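Side-chain contacts in afamin (Homo sapiens, PDB 6FAK), which carries hydrophobic molecules in body fluids, binds vitamin E and keeps lipidated Wnt proteins soluble and active: residues 214-217 and 218-221; 220-223 and 224-228; 37-40 and 41-45; 26-29 and 30-34. All coordinates share one frame; numbering follows the deposited sequence.

Contact 1 of 4, residues 214-217 and 218-221; sequences VHFI and YIAI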
ATOM      1  N   VAL A 214     -11.467 -11.976  -1.241  1.00 34.60           N
ATOM      2  CA  VAL A 214     -10.179 -11.539  -0.796  1.00 33.69           C
ATOM      3  C   VAL A 214      -9.349 -12.568  -0.100  1.00 32.55           C
ATOM      4  O   VAL A 214      -8.163 -12.518  -0.299  1.00 38.84           O
ATOM      5  CB  VAL A 214     -10.289 -10.150  -0.070  1.00 38.56           C
ATOM      6  CG1 VAL A 214      -8.971  -9.691   0.537  1.00 39.28           C
ATOM      7  CG2 VAL A 214     -10.768  -9.116  -1.072  1.00 38.38           C
ATOM      8  N   HIS A 215      -9.915 -13.547   0.629  0.58 31.47           N
ATOM      9  CA  HIS A 215      -9.079 -14.555   1.325  0.58 28.92           C
ATOM     10  C   HIS A 215      -8.373 -15.573   0.379  0.58 27.59           C
ATOM     11  O   HIS A 215      -7.477 -16.340   0.800  0.58 26.97           O
ATOM     12  CB  HIS A 215      -9.877 -15.301   2.391  0.58 28.96           C
ATOM     13  CG  HIS A 215     -10.636 -16.479   1.873  0.58 28.71           C
ATOM     14  ND1 HIS A 215     -11.797 -16.349   1.138  0.58 28.17           N
ATOM     15  CD2 HIS A 215     -10.412 -17.810   1.987  0.58 28.99           C
ATOM     16  CE1 HIS A 215     -12.234 -17.545   0.786  0.58 28.55           C
ATOM     17  NE2 HIS A 215     -11.431 -18.450   1.311  0.58 28.88           N
ATOM     18  N   PHE A 216      -8.730 -15.545  -0.898  1.00 26.73           N
ATOM     19  CA  PHE A 216      -7.890 -16.175  -1.921  1.00 26.66           C
ATOM     20  C   PHE A 216      -6.471 -15.585  -2.025  1.00 26.07           C
ATOM     21  O   PHE A 216      -5.492 -16.318  -2.269  1.00 24.83           O
ATOM     22  CB  PHE A 216      -8.629 -16.292  -3.254  1.00 27.77           C
ATOM     23  CG  PHE A 216      -9.608 -17.422  -3.255  1.00 28.68           C
ATOM     24  CD1 PHE A 216     -10.824 -17.324  -2.553  1.00 30.68           C
ATOM     25  CD2 PHE A 216      -9.299 -18.626  -3.845  1.00 29.01           C
ATOM     26  CE1 PHE A 216     -11.730 -18.392  -2.519  1.00 30.56           C
ATOM     27  CE2 PHE A 216     -10.190 -19.705  -3.796  1.00 29.04           C
ATOM     28  CZ  PHE A 216     -11.385 -19.609  -3.128  1.00 29.38           C
ATOM     29  N   ILE A 217      -6.372 -14.291  -1.738  1.00 25.62           N
ATOM     30  CA  ILE A 217      -5.085 -13.635  -1.636  1.00 26.43           C
ATOM     31  C   ILE A 217      -4.216 -14.302  -0.574  1.00 26.28           C
ATOM     32  O   ILE A 217      -3.059 -14.521  -0.820  1.00 25.85           O
ATOM     33  CB  ILE A 217      -5.200 -12.119  -1.284  1.00 27.30           C
ATOM     34  CG1 ILE A 217      -5.837 -11.363  -2.424  1.00 28.61           C
ATOM     35  CG2 ILE A 217      -3.819 -11.503  -0.967  1.00 27.79           C
ATOM     36  CD1 ILE A 217      -6.104  -9.911  -2.069  1.00 29.34           C
ATOM     37  N   TYR A 218      -4.776 -14.595   0.602  1.00 26.81           N
ATOM     38  CA  TYR A 218      -4.009 -15.144   1.706  1.00 27.94           C
ATOM     39  C   TYR A 218      -3.664 -16.604   1.430  1.00 27.03           C
ATOM     40  O   TYR A 218      -2.596 -17.103   1.826  1.00 26.83           O
ATOM     41  CB  TYR A 218      -4.727 -14.986   3.086  1.00 30.75           C
ATOM     42  CG  TYR A 218      -5.596 -13.740   3.313  1.00 33.97           C
ATOM     43  CD1 TYR A 218      -5.092 -12.451   3.078  1.00 34.28           C
ATOM     44  CD2 TYR A 218      -6.893 -13.848   3.840  1.00 34.14           C
ATOM     45  CE1 TYR A 218      -5.900 -11.316   3.284  1.00 34.64           C
ATOM     46  CE2 TYR A 218      -7.681 -12.727   4.093  1.00 34.58           C
ATOM     47  CZ  TYR A 218      -7.195 -11.453   3.797  1.00 35.55           C
ATOM     48  OH  TYR A 218      -8.014 -10.343   3.992  1.00 37.21           O
ATOM     49  N   ILE A 219      -4.567 -17.328   0.777  1.00 25.83           N
ATOM     50  CA  ILE A 219      -4.251 -18.715   0.407  1.00 25.74           C
ATOM     51  C   ILE A 219      -3.065 -18.691  -0.522  1.00 25.65           C
ATOM     52  O   ILE A 219      -2.101 -19.475  -0.353  1.00 25.76           O
ATOM     53  CB  ILE A 219      -5.433 -19.464  -0.263  1.00 25.73           C
ATOM     54  CG1 ILE A 219      -6.606 -19.668   0.710  1.00 25.71           C
ATOM     55  CG2 ILE A 219      -4.949 -20.829  -0.799  1.00 25.99           C
ATOM     56  CD1 ILE A 219      -7.942 -19.945   0.025  1.00 25.52           C
ATOM     57  N   ALA A 220      -3.108 -17.798  -1.513  1.00 25.23           N
ATOM     58  CA  ALA A 220      -2.021 -17.776  -2.499  1.00 25.46           C
ATOM     59  C   ALA A 220      -0.686 -17.404  -1.859  1.00 25.99           C
ATOM     60  O   ALA A 220       0.265 -18.080  -2.102  1.00 26.42           O
ATOM     61  CB  ALA A 220      -2.328 -16.866  -3.679  1.00 25.03           C
ATOM     62  N   ILE A 221      -0.643 -16.355  -1.015  1.00 26.60           N
ATOM     63  CA  ILE A 221       0.602 -15.885  -0.389  1.00 27.25           C
ATOM     64  C   ILE A 221       1.159 -16.910   0.602  1.00 28.34           C
ATOM     65  O   ILE A 221       2.376 -17.201   0.606  1.00 27.48           O
ATOM     66  CB  ILE A 221       0.405 -14.552   0.379  1.00 27.96           C
ATOM     67  CG1 ILE A 221       0.166 -13.391  -0.592  1.00 28.18           C
ATOM     68  CG2 ILE A 221       1.637 -14.208   1.250  1.00 28.82           C
ATOM     69  CD1 ILE A 221      -0.396 -12.144   0.089  1.00 29.21           C
TER
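Over the centre of one face of the F216 ring sits the terminal methyl of I219, with CD1 of I219 4.3 Å from CD2 of F216. That same methyl also reaches the imidazole of H215, 3.8 Å from its CD2, but arrives obliquely there; one face of the imidazole is taken by CD1 of F216, offset toward the rim. On the Y218 ring, the carbonyl oxygen of V214 stands over the centre of one face, and CB of H215 is 3.6 Å from CD2 of Y218. Beyond the ring, CG1 of V214 touches the phenol oxygen, OH of Y218, at 3.6 Å. H215 adopts two conformers; in the one described, chi1 of 86° sets the imidazole beside I219, and ND1 is bonded to the carbonyl of T211.

These residues lead into and along helix 216-225, in the second albumin domain, within the region that forms the pocket for hydrophobic ligands. Helices 326-339, 231-250, 346-363 and 177-209 pack around it, and the Y218 ring meets that of Y245 at about 15° between planes. On another flank I217 and I221 run alongside each other, CG2 of I217 3.6 Å from CD1 of I221. The backbone of the same turns is tied by I219 N to H215 O at 3.1 Å and I221 N to I217 O at 3.0 Å.

Contact 2 of 4, residues 220-223 and 224-228; sequences AILS and QKFPK. With PEG (di(hydroxyethyl)ether), chain O.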
ATOM      1  N   ALA A 220      -3.108 -17.798  -1.513  1.00 25.23           N
ATOM      2  CA  ALA A 220      -2.021 -17.776  -2.499  1.00 25.46           C
ATOM      3  C   ALA A 220      -0.686 -17.404  -1.859  1.00 25.99           C
ATOM      4  O   ALA A 220       0.265 -18.080  -2.102  1.00 26.42           O
ATOM      5  CB  ALA A 220      -2.328 -16.866  -3.679  1.00 25.03           C
ATOM      6  N   ILE A 221      -0.643 -16.355  -1.015  1.00 26.60           N
ATOM      7  CA  ILE A 221       0.602 -15.885  -0.389  1.00 27.25           C
ATOM      8  C   ILE A 221       1.159 -16.910   0.602  1.00 28.34           C
ATOM      9  O   ILE A 221       2.376 -17.201   0.606  1.00 27.48           O
ATOM     10  CB  ILE A 221       0.405 -14.552   0.379  1.00 27.96           C
ATOM     11  CG1 ILE A 221       0.166 -13.391  -0.592  1.00 28.18           C
ATOM     12  CG2 ILE A 221       1.637 -14.208   1.250  1.00 28.82           C
ATOM     13  CD1 ILE A 221      -0.396 -12.144   0.089  1.00 29.21           C
ATOM     14  N   LEU A 222       0.293 -17.404   1.493  1.00 29.17           N
ATOM     15  CA  LEU A 222       0.746 -18.403   2.493  1.00 29.83           C
ATOM     16  C   LEU A 222       1.227 -19.747   1.877  1.00 29.28           C
ATOM     17  O   LEU A 222       2.166 -20.415   2.385  1.00 28.48           O
ATOM     18  CB  LEU A 222      -0.334 -18.583   3.539  1.00 31.04           C
ATOM     19  CG  LEU A 222      -0.723 -17.340   4.369  1.00 32.84           C
ATOM     20  CD1 LEU A 222      -1.937 -17.579   5.224  1.00 34.62           C
ATOM     21  CD2 LEU A 222       0.459 -16.955   5.267  1.00 34.90           C
ATOM     22  N   SER A 223       0.554 -20.172   0.810  1.00 28.92           N
ATOM     23  CA  SER A 223       0.936 -21.410   0.112  1.00 28.85           C
ATOM     24  C   SER A 223       2.283 -21.262  -0.609  1.00 29.75           C
ATOM     25  O   SER A 223       3.082 -22.189  -0.636  1.00 29.74           O
ATOM     26  CB  SER A 223      -0.168 -21.863  -0.871  1.00 28.58           C
ATOM     27  OG  SER A 223      -1.438 -22.043  -0.255  1.00 27.76           O
ATOM     28  N   GLN A 224       2.551 -20.088  -1.177  1.00 31.65           N
ATOM     29  CA  GLN A 224       3.884 -19.789  -1.741  1.00 33.14           C
ATOM     30  C   GLN A 224       4.971 -19.736  -0.692  1.00 36.12           C
ATOM     31  O   GLN A 224       6.065 -20.248  -0.909  1.00 40.15           O
ATOM     32  CB  GLN A 224       3.913 -18.447  -2.485  1.00 32.80           C
ATOM     33  CG  GLN A 224       3.758 -18.579  -3.954  1.00 32.14           C
ATOM     34  CD  GLN A 224       3.907 -17.263  -4.701  1.00 30.59           C
ATOM     35  OE1 GLN A 224       3.895 -16.161  -4.120  1.00 29.15           O
ATOM     36  NE2 GLN A 224       4.004 -17.375  -5.999  1.00 30.32           N
ATOM     37  N   LYS A 225       4.675 -19.080   0.420  1.00 37.38           N
ATOM     38  CA  LYS A 225       5.643 -18.892   1.487  1.00 39.48           C
ATOM     39  C   LYS A 225       5.933 -20.166   2.277  1.00 39.78           C
ATOM     40  O   LYS A 225       7.081 -20.396   2.677  1.00 42.30           O
ATOM     41  CB  LYS A 225       5.141 -17.805   2.438  1.00 42.13           C
ATOM     42  CG  LYS A 225       6.180 -17.355   3.454  1.00 47.77           C
ATOM     43  CD  LYS A 225       5.574 -16.324   4.386  1.00 53.95           C
ATOM     44  CE  LYS A 225       6.602 -15.711   5.336  1.00 54.90           C
ATOM     45  NZ  LYS A 225       7.109 -14.429   4.763  1.00 56.81           N
ATOM     46  N   PHE A 226       4.903 -20.981   2.512  1.00 37.38           N
ATOM     47  CA  PHE A 226       5.026 -22.207   3.316  1.00 36.26           C
ATOM     48  C   PHE A 226       4.570 -23.390   2.482  1.00 34.34           C
ATOM     49  O   PHE A 226       3.559 -24.011   2.778  1.00 34.20           O
ATOM     50  CB  PHE A 226       4.171 -22.113   4.585  1.00 39.11           C
ATOM     51  CG  PHE A 226       4.463 -20.903   5.433  1.00 41.60           C
ATOM     52  CD1 PHE A 226       5.755 -20.637   5.867  1.00 44.75           C
ATOM     53  CD2 PHE A 226       3.444 -20.057   5.836  1.00 43.71           C
ATOM     54  CE1 PHE A 226       6.039 -19.529   6.643  1.00 45.02           C
ATOM     55  CE2 PHE A 226       3.711 -18.942   6.617  1.00 49.08           C
ATOM     56  CZ  PHE A 226       5.022 -18.676   7.023  1.00 48.57           C
ATOM     57  N   PRO A 227       5.330 -23.736   1.446  1.00 34.15           N
ATOM     58  CA  PRO A 227       4.833 -24.739   0.522  1.00 34.91           C
ATOM     59  C   PRO A 227       4.795 -26.160   1.089  1.00 36.92           C
ATOM     60  O   PRO A 227       4.182 -27.014   0.469  1.00 36.85           O
ATOM     61  CB  PRO A 227       5.810 -24.656  -0.636  1.00 35.55           C
ATOM     62  CG  PRO A 227       7.058 -24.126  -0.051  1.00 35.31           C
ATOM     63  CD  PRO A 227       6.610 -23.166   0.992  1.00 35.52           C
ATOM     64  N   LYS A 228       5.396 -26.403   2.248  1.00 37.36           N
ATOM     65  CA  LYS A 228       5.281 -27.727   2.878  1.00 41.27           C
ATOM     66  C   LYS A 228       4.069 -27.867   3.825  1.00 40.21           C
ATOM     67  O   LYS A 228       3.830 -28.943   4.336  1.00 39.47           O
ATOM     68  CB  LYS A 228       6.612 -28.102   3.568  1.00 46.71           C
ATOM     69  CG  LYS A 228       6.782 -27.650   5.005  1.00 55.03           C
ATOM     70  CD  LYS A 228       8.053 -28.215   5.655  1.00 66.89           C
ATOM     71  CE  LYS A 228       7.744 -29.028   6.921  1.00 71.63           C
ATOM     72  NZ  LYS A 228       8.856 -28.963   7.906  1.00 80.48           N
TER
HETATM   73  C1  PEG O 811       3.625 -10.233  -0.133  1.00 71.37           C
HETATM   74  C2  PEG O 811       3.965 -11.111  -1.333  1.00 65.94           C
HETATM   75  O2  PEG O 811       4.145 -12.444  -0.857  1.00 63.64           O
HETATM   76  C3  PEG O 811       4.850 -13.324  -1.729  1.00 55.83           C
HETATM   77  C4  PEG O 811       5.119 -14.620  -0.964  1.00 69.00           C
HETATM   78  O4  PEG O 811       4.059 -15.560  -1.182  1.00 55.89           O
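Apolar contact across the last turn of the helix rests on L222 and F226, which run abreast, CD2 of L222 4.0 Å from CE2 of F226. Both put CG anti to the carbonyl carbon (chi1 -61° and -55°), which keeps leucine branch and ring next to each other. CG of K225 covers one face of the same ring, offset toward its rim.

Backbone hydrogen bonds carry the helix to its end: Q224 N to A220 O at 3.2 Å, K225 N to I221 O at 3.0 Å and F226 N to L222 O at 2.8 Å. F226 is the first residue to leave helical geometry, and P227, which has no N-H to give, instead brings its CA to 3.3 Å from S223 O in a CH...O contact. Helix 216-225 thus closes within the albumin-fold region that forms the hydrophobic binding pocket.

Polar ends find partners mostly elsewhere. OG of S223 bonds back to the carbonyl of I219, NE2 of Q224 reaches the carbonyls of L344 and H341, and NZ of K225 those of I293 and S296. A di(hydroxyethyl)ether, probably from the crystallisation liquor, places its O4 3.0 Å from I221 O and 3.0 Å from OE1 of Q224. CG2 of I221 packs against the same molecule, 3.7 Å from its O2.

Contact 3 of 4, residues 37-40 and 41-45; sequences ATFE and EMEKL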
ATOM      1  N   ALA A  37      -6.832  16.235  14.915  1.00 28.36           N
ATOM      2  CA  ALA A  37      -6.599  16.425  16.349  1.00 28.85           C
ATOM      3  C   ALA A  37      -5.155  16.847  16.666  1.00 29.63           C
ATOM      4  O   ALA A  37      -4.186  16.393  16.005  1.00 29.27           O
ATOM      5  CB  ALA A  37      -6.984  15.202  17.151  1.00 28.93           C
ATOM      6  N   THR A  38      -5.035  17.751  17.654  1.00 29.86           N
ATOM      7  CA  THR A  38      -3.780  18.331  18.066  1.00 30.58           C
ATOM      8  C   THR A  38      -3.108  17.378  19.041  1.00 31.45           C
ATOM      9  O   THR A  38      -3.734  16.472  19.589  1.00 31.37           O
ATOM     10  CB  THR A  38      -3.989  19.715  18.777  1.00 31.67           C
ATOM     11  OG1 THR A  38      -4.812  19.529  19.941  1.00 31.45           O
ATOM     12  CG2 THR A  38      -4.695  20.721  17.856  1.00 31.70           C
ATOM     13  N   PHE A  39      -1.831  17.600  19.279  1.00 33.61           N
ATOM     14  CA  PHE A  39      -1.075  16.797  20.257  1.00 36.84           C
ATOM     15  C   PHE A  39      -1.555  16.939  21.702  1.00 37.02           C
ATOM     16  O   PHE A  39      -1.543  15.966  22.458  1.00 36.66           O
ATOM     17  CB  PHE A  39       0.442  17.047  20.168  1.00 38.59           C
ATOM     18  CG  PHE A  39       1.247  16.053  20.963  1.00 40.57           C
ATOM     19  CD1 PHE A  39       1.489  14.779  20.469  1.00 38.44           C
ATOM     20  CD2 PHE A  39       1.675  16.360  22.263  1.00 42.89           C
ATOM     21  CE1 PHE A  39       2.199  13.849  21.213  1.00 40.42           C
ATOM     22  CE2 PHE A  39       2.389  15.437  23.013  1.00 43.55           C
ATOM     23  CZ  PHE A  39       2.655  14.171  22.480  1.00 42.27           C
ATOM     24  N   GLU A  40      -1.995  18.130  22.074  1.00 40.23           N
ATOM     25  CA  GLU A  40      -2.607  18.336  23.390  1.00 42.61           C
ATOM     26  C   GLU A  40      -3.839  17.470  23.574  1.00 40.21           C
ATOM     27  O   GLU A  40      -4.071  16.908  24.662  1.00 38.03           O
ATOM     28  CB  GLU A  40      -2.985  19.807  23.601  1.00 50.17           C
ATOM     29  CG  GLU A  40      -1.775  20.713  23.782  1.00 64.76           C
ATOM     30  CD  GLU A  40      -2.132  22.157  24.131  1.00 76.57           C
ATOM     31  OE1 GLU A  40      -1.203  22.906  24.518  1.00 89.61           O
ATOM     32  OE2 GLU A  40      -3.320  22.550  24.015  1.00 74.62           O
ATOM     33  N   GLU A  41      -4.650  17.374  22.515  1.00 37.72           N
ATOM     34  CA  GLU A  41      -5.832  16.514  22.542  1.00 36.33           C
ATOM     35  C   GLU A  41      -5.445  15.038  22.741  1.00 35.82           C
ATOM     36  O   GLU A  41      -6.093  14.334  23.510  1.00 36.48           O
ATOM     37  CB  GLU A  41      -6.734  16.786  21.315  1.00 36.26           C
ATOM     38  CG  GLU A  41      -7.344  18.205  21.328  1.00 36.95           C
ATOM     39  CD  GLU A  41      -7.957  18.684  19.996  1.00 37.84           C
ATOM     40  OE1 GLU A  41      -7.685  18.141  18.901  1.00 36.81           O
ATOM     41  OE2 GLU A  41      -8.760  19.645  20.040  1.00 38.15           O
ATOM     42  N   MET A  42      -4.359  14.586  22.120  1.00 36.17           N
ATOM     43  CA  MET A  42      -3.881  13.213  22.281  1.00 36.90           C
ATOM     44  C   MET A  42      -3.653  12.847  23.761  1.00 39.21           C
ATOM     45  O   MET A  42      -4.108  11.806  24.224  1.00 40.75           O
ATOM     46  CB  MET A  42      -2.566  12.973  21.502  1.00 35.93           C
ATOM     47  CG  MET A  42      -2.581  13.136  20.002  1.00 34.66           C
ATOM     48  SD  MET A  42      -3.433  11.779  19.206  1.00 33.13           S
ATOM     49  CE  MET A  42      -4.616  12.659  18.215  1.00 31.66           C
ATOM     50  N   GLU A  43      -2.968  13.739  24.476  1.00 42.18           N
ATOM     51  CA  GLU A  43      -2.616  13.588  25.888  1.00 45.44           C
ATOM     52  C   GLU A  43      -3.832  13.351  26.785  1.00 45.78           C
ATOM     53  O   GLU A  43      -3.799  12.490  27.670  1.00 46.11           O
ATOM     54  CB  GLU A  43      -1.827  14.828  26.369  1.00 53.01           C
ATOM     55  CG  GLU A  43      -0.432  15.018  25.735  1.00 56.31           C
ATOM     56  CD  GLU A  43       0.241  16.345  26.119  1.00 67.61           C
ATOM     57  OE1 GLU A  43      -0.429  17.416  26.131  1.00 72.66           O
ATOM     58  OE2 GLU A  43       1.460  16.332  26.393  1.00 65.01           O
ATOM     59  N   LYS A  44      -4.925  14.064  26.516  1.00 46.07           N
ATOM     60  CA  LYS A  44      -6.147  13.877  27.267  1.00 45.49           C
ATOM     61  C   LYS A  44      -6.765  12.498  27.055  1.00 45.57           C
ATOM     62  O   LYS A  44      -7.232  11.886  28.020  1.00 46.87           O
ATOM     63  CB  LYS A  44      -7.153  14.959  26.907  1.00 51.37           C
ATOM     64  CG  LYS A  44      -6.694  16.370  27.271  1.00 56.92           C
ATOM     65  CD  LYS A  44      -7.855  17.366  27.310  1.00 62.81           C
ATOM     66  CE  LYS A  44      -8.290  17.793  25.920  1.00 70.53           C
ATOM     67  NZ  LYS A  44      -7.382  18.824  25.336  1.00 73.95           N
ATOM     68  N   LEU A  45      -6.772  11.987  25.809  1.00 39.58           N
ATOM     69  CA  LEU A  45      -7.217  10.592  25.587  1.00 36.47           C
ATOM     70  C   LEU A  45      -6.280   9.575  26.272  1.00 36.50           C
ATOM     71  O   LEU A  45      -6.751   8.571  26.838  1.00 35.46           O
ATOM     72  CB  LEU A  45      -7.387  10.251  24.115  1.00 34.14           C
ATOM     73  CG  LEU A  45      -7.983   8.856  23.770  1.00 34.02           C
ATOM     74  CD1 LEU A  45      -9.386   8.639  24.315  1.00 35.13           C
ATOM     75  CD2 LEU A  45      -8.015   8.650  22.265  1.00 33.67           C
TER
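T38 and E41 form a capping box in which the two halves are unequal. The backbone N of T38 gives a nearly straight bond, 165° at the hydrogen, to OE1 of E41 at 3.0 Å; the N-H comes from above the carboxylate plane, 41° out of it. The return bond, E41 N to OG1 of T38, is weak at 3.4 Å. OG1 is placed for it by chi1 of 60°, between the backbone N and carbonyl carbon of T38; it also lies against CG of E41 at 3.2 Å.

The box starts helix 39-58 in the first albumin domain, directly after the link from helix 22-33. The E41 carboxylate is gripped from outside as well: OE2 forms a salt bridge with K86, and OE1 is hydrogen-bonded to NE2 of H87. These partners would favour the charged carboxylate and join the cap to the residues around 86-87.

On the apolar side two bends in the M42 chain fold its methyl back to A37, CE of M42 3.6 Å from CB of A37. In the backbone, M42 N bonds to T38 O at 3.2 Å. Separately, the E43 chain runs roughly perpendicular to F39, with CE2 of F39 3.6 Å from OE2 of E43. The F39 ring also packs edge-to-face with that of Y143, on helix 134-148.

Contact 4 of 4, residues 26-29 and 30-34; sequences TIIA and FAQYV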
ATOM      1  N   THR A  26      -2.721   4.330  21.977  1.00 30.11           N
ATOM      2  CA  THR A  26      -3.807   5.287  21.997  1.00 30.43           C
ATOM      3  C   THR A  26      -3.589   6.462  20.998  1.00 29.18           C
ATOM      4  O   THR A  26      -4.526   6.913  20.324  1.00 27.77           O
ATOM      5  CB  THR A  26      -4.005   5.842  23.434  1.00 32.72           C
ATOM      6  OG1 THR A  26      -4.361   4.759  24.305  1.00 35.60           O
ATOM      7  CG2 THR A  26      -5.130   6.835  23.464  1.00 33.11           C
ATOM      8  N   ILE A  27      -2.359   6.961  20.976  1.00 28.94           N
ATOM      9  CA  ILE A  27      -1.928   8.021  20.052  1.00 29.07           C
ATOM     10  C   ILE A  27      -2.134   7.570  18.616  1.00 27.46           C
ATOM     11  O   ILE A  27      -2.718   8.312  17.801  1.00 26.55           O
ATOM     12  CB  ILE A  27      -0.458   8.417  20.320  1.00 30.81           C
ATOM     13  CG1 ILE A  27      -0.400   9.224  21.602  1.00 33.13           C
ATOM     14  CG2 ILE A  27       0.124   9.244  19.172  1.00 31.99           C
ATOM     15  CD1 ILE A  27       1.025   9.509  22.089  1.00 35.00           C
ATOM     16  N   ILE A  28      -1.681   6.342  18.310  1.00 26.83           N
ATOM     17  CA  ILE A  28      -1.816   5.828  16.945  1.00 26.05           C
ATOM     18  C   ILE A  28      -3.321   5.809  16.566  1.00 25.37           C
ATOM     19  O   ILE A  28      -3.699   6.367  15.548  1.00 24.77           O
ATOM     20  CB  ILE A  28      -1.272   4.411  16.775  1.00 26.24           C
ATOM     21  CG1 ILE A  28       0.268   4.398  16.905  1.00 26.90           C
ATOM     22  CG2 ILE A  28      -1.656   3.843  15.412  1.00 25.64           C
ATOM     23  CD1 ILE A  28       0.913   3.036  16.843  1.00 27.71           C
ATOM     24  N   ALA A  29      -4.151   5.208  17.412  1.00 25.05           N
ATOM     25  CA  ALA A  29      -5.603   5.100  17.093  1.00 25.10           C
ATOM     26  C   ALA A  29      -6.264   6.493  16.878  1.00 24.62           C
ATOM     27  O   ALA A  29      -6.995   6.711  15.927  1.00 24.18           O
ATOM     28  CB  ALA A  29      -6.321   4.359  18.206  1.00 25.48           C
ATOM     29  N   PHE A  30      -6.026   7.381  17.835  1.00 24.83           N
ATOM     30  CA  PHE A  30      -6.634   8.692  17.852  1.00 25.07           C
ATOM     31  C   PHE A  30      -6.184   9.507  16.651  1.00 24.30           C
ATOM     32  O   PHE A  30      -7.031  10.028  15.926  1.00 24.01           O
ATOM     33  CB  PHE A  30      -6.319   9.417  19.153  1.00 26.22           C
ATOM     34  CG  PHE A  30      -7.151  10.656  19.421  1.00 26.86           C
ATOM     35  CD1 PHE A  30      -8.234  11.033  18.658  1.00 27.17           C
ATOM     36  CD2 PHE A  30      -6.837  11.430  20.509  1.00 28.23           C
ATOM     37  CE1 PHE A  30      -8.989  12.165  18.969  1.00 27.75           C
ATOM     38  CE2 PHE A  30      -7.536  12.605  20.821  1.00 28.66           C
ATOM     39  CZ  PHE A  30      -8.650  12.958  20.060  1.00 28.53           C
ATOM     40  N   ALA A  31      -4.879   9.474  16.387  1.00 23.84           N
ATOM     41  CA  ALA A  31      -4.277  10.227  15.270  1.00 23.56           C
ATOM     42  C   ALA A  31      -4.746   9.742  13.928  1.00 23.04           C
ATOM     43  O   ALA A  31      -4.932  10.550  13.006  1.00 22.92           O
ATOM     44  CB  ALA A  31      -2.749  10.198  15.360  1.00 23.71           C
ATOM     45  N   GLN A  32      -4.954   8.424  13.789  1.00 22.60           N
ATOM     46  CA  GLN A  32      -5.463   7.880  12.511  1.00 22.34           C
ATOM     47  C   GLN A  32      -6.953   8.190  12.290  1.00 22.25           C
ATOM     48  O   GLN A  32      -7.335   8.522  11.181  1.00 22.29           O
ATOM     49  CB  GLN A  32      -5.237   6.359  12.410  1.00 22.12           C
ATOM     50  CG  GLN A  32      -3.772   5.972  12.390  1.00 22.22           C
ATOM     51  CD  GLN A  32      -3.563   4.499  12.112  1.00 22.35           C
ATOM     52  OE1 GLN A  32      -4.231   3.646  12.728  1.00 22.50           O
ATOM     53  NE2 GLN A  32      -2.590   4.190  11.224  1.00 22.39           N
ATOM     54  N   TYR A  33      -7.780   8.016  13.329  1.00 22.33           N
ATOM     55  CA  TYR A  33      -9.186   8.309  13.234  1.00 22.39           C
ATOM     56  C   TYR A  33      -9.520   9.797  13.083  1.00 22.55           C
ATOM     57  O   TYR A  33     -10.465  10.164  12.375  1.00 22.60           O
ATOM     58  CB  TYR A  33      -9.936   7.691  14.424  1.00 22.65           C
ATOM     59  CG  TYR A  33     -10.218   6.192  14.238  1.00 22.65           C
ATOM     60  CD1 TYR A  33     -10.899   5.715  13.111  1.00 22.60           C
ATOM     61  CD2 TYR A  33      -9.868   5.280  15.199  1.00 22.84           C
ATOM     62  CE1 TYR A  33     -11.188   4.365  12.961  1.00 22.61           C
ATOM     63  CE2 TYR A  33     -10.142   3.919  15.054  1.00 22.84           C
ATOM     64  CZ  TYR A  33     -10.799   3.485  13.945  1.00 22.77           C
ATOM     65  OH  TYR A  33     -11.084   2.142  13.816  1.00 22.96           O
ATOM     66  N   VAL A  34      -8.764  10.649  13.770  1.00 22.71           N
ATOM     67  CA  VAL A  34      -9.066  12.094  13.862  1.00 22.97           C
ATOM     68  C   VAL A  34      -7.759  12.805  13.548  1.00 23.37           C
ATOM     69  O   VAL A  34      -6.967  13.196  14.439  1.00 23.48           O
ATOM     70  CB  VAL A  34      -9.636  12.509  15.249  1.00 23.37           C
ATOM     71  CG1 VAL A  34     -10.145  13.943  15.185  1.00 23.69           C
ATOM     72  CG2 VAL A  34     -10.781  11.603  15.697  1.00 23.35           C
TER
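I28 and Q32 extend alongside each other, one turn apart on helix 22-33 of the first albumin domain, a buried part of its all-helical fold. The methyl CG2 of I28 meets the amide end of Q32, 3.7 Å from OE1, and CG of Q32 rests on the carbonyl oxygen of I28 at 3.2 Å. CG2 is anti to the backbone N of I28, beside its carbonyl carbon, and therefore faces the following turn. One residue further, Y33 approaches the A29 carbonyl with its ring, CD2 of Y33 3.3 Å from A29 O, an oblique approach. CB of A31 sits against I27 O and CB of F30 against T26 O.

Four regular bonds of the helix hold these pairs in step, among them A31 N to I27 O at 2.8 Å and Y33 N to A29 O at 3.0 Å, the latter bent little, at 168°. V34 then leaves helical geometry, although its N still bonds to F30 O.

Outside this shell, the polar ends are fixed by other parts of the chain. NE2 of Q32 bonds to the carbonyls of N149 and V152, which holds the amide whose oxygen lies by I28. The hydroxyl of Y33 meets the carbonyl of E250 and ND2 of N70, its ring has a cation-pi contact with K108, and OG1 of T26 bonds to the carbonyl of I22. F30, with CG anti to its backbone N (chi1 -167°), packs on M42 and L45 of helix 39-58, and CG2 of V34 lies at the edge of the F30 ring, in plane.

How the contacts relate
Contacts 1 and 2 are successive turns of helix 216-225, share A220 and I221, and have centres about 10 Å apart; both lie in the pocket region for hydrophobic ligands, where I221 is close to bound glycol molecules. Contacts 3 and 4 belong to the first albumin domain, with centres about 9 Å apart, and occupy consecutive helices that pack directly: CE of M42 lies 3.4 Å from CD2 of F30, and CG of L45 lies 3.5 Å from CG2 of T26. The two pairs do not touch. Contact 4 comes nearer to the pocket helix, with nearest atoms about 16 Å from contact 1, against about 26 Å for contact 3.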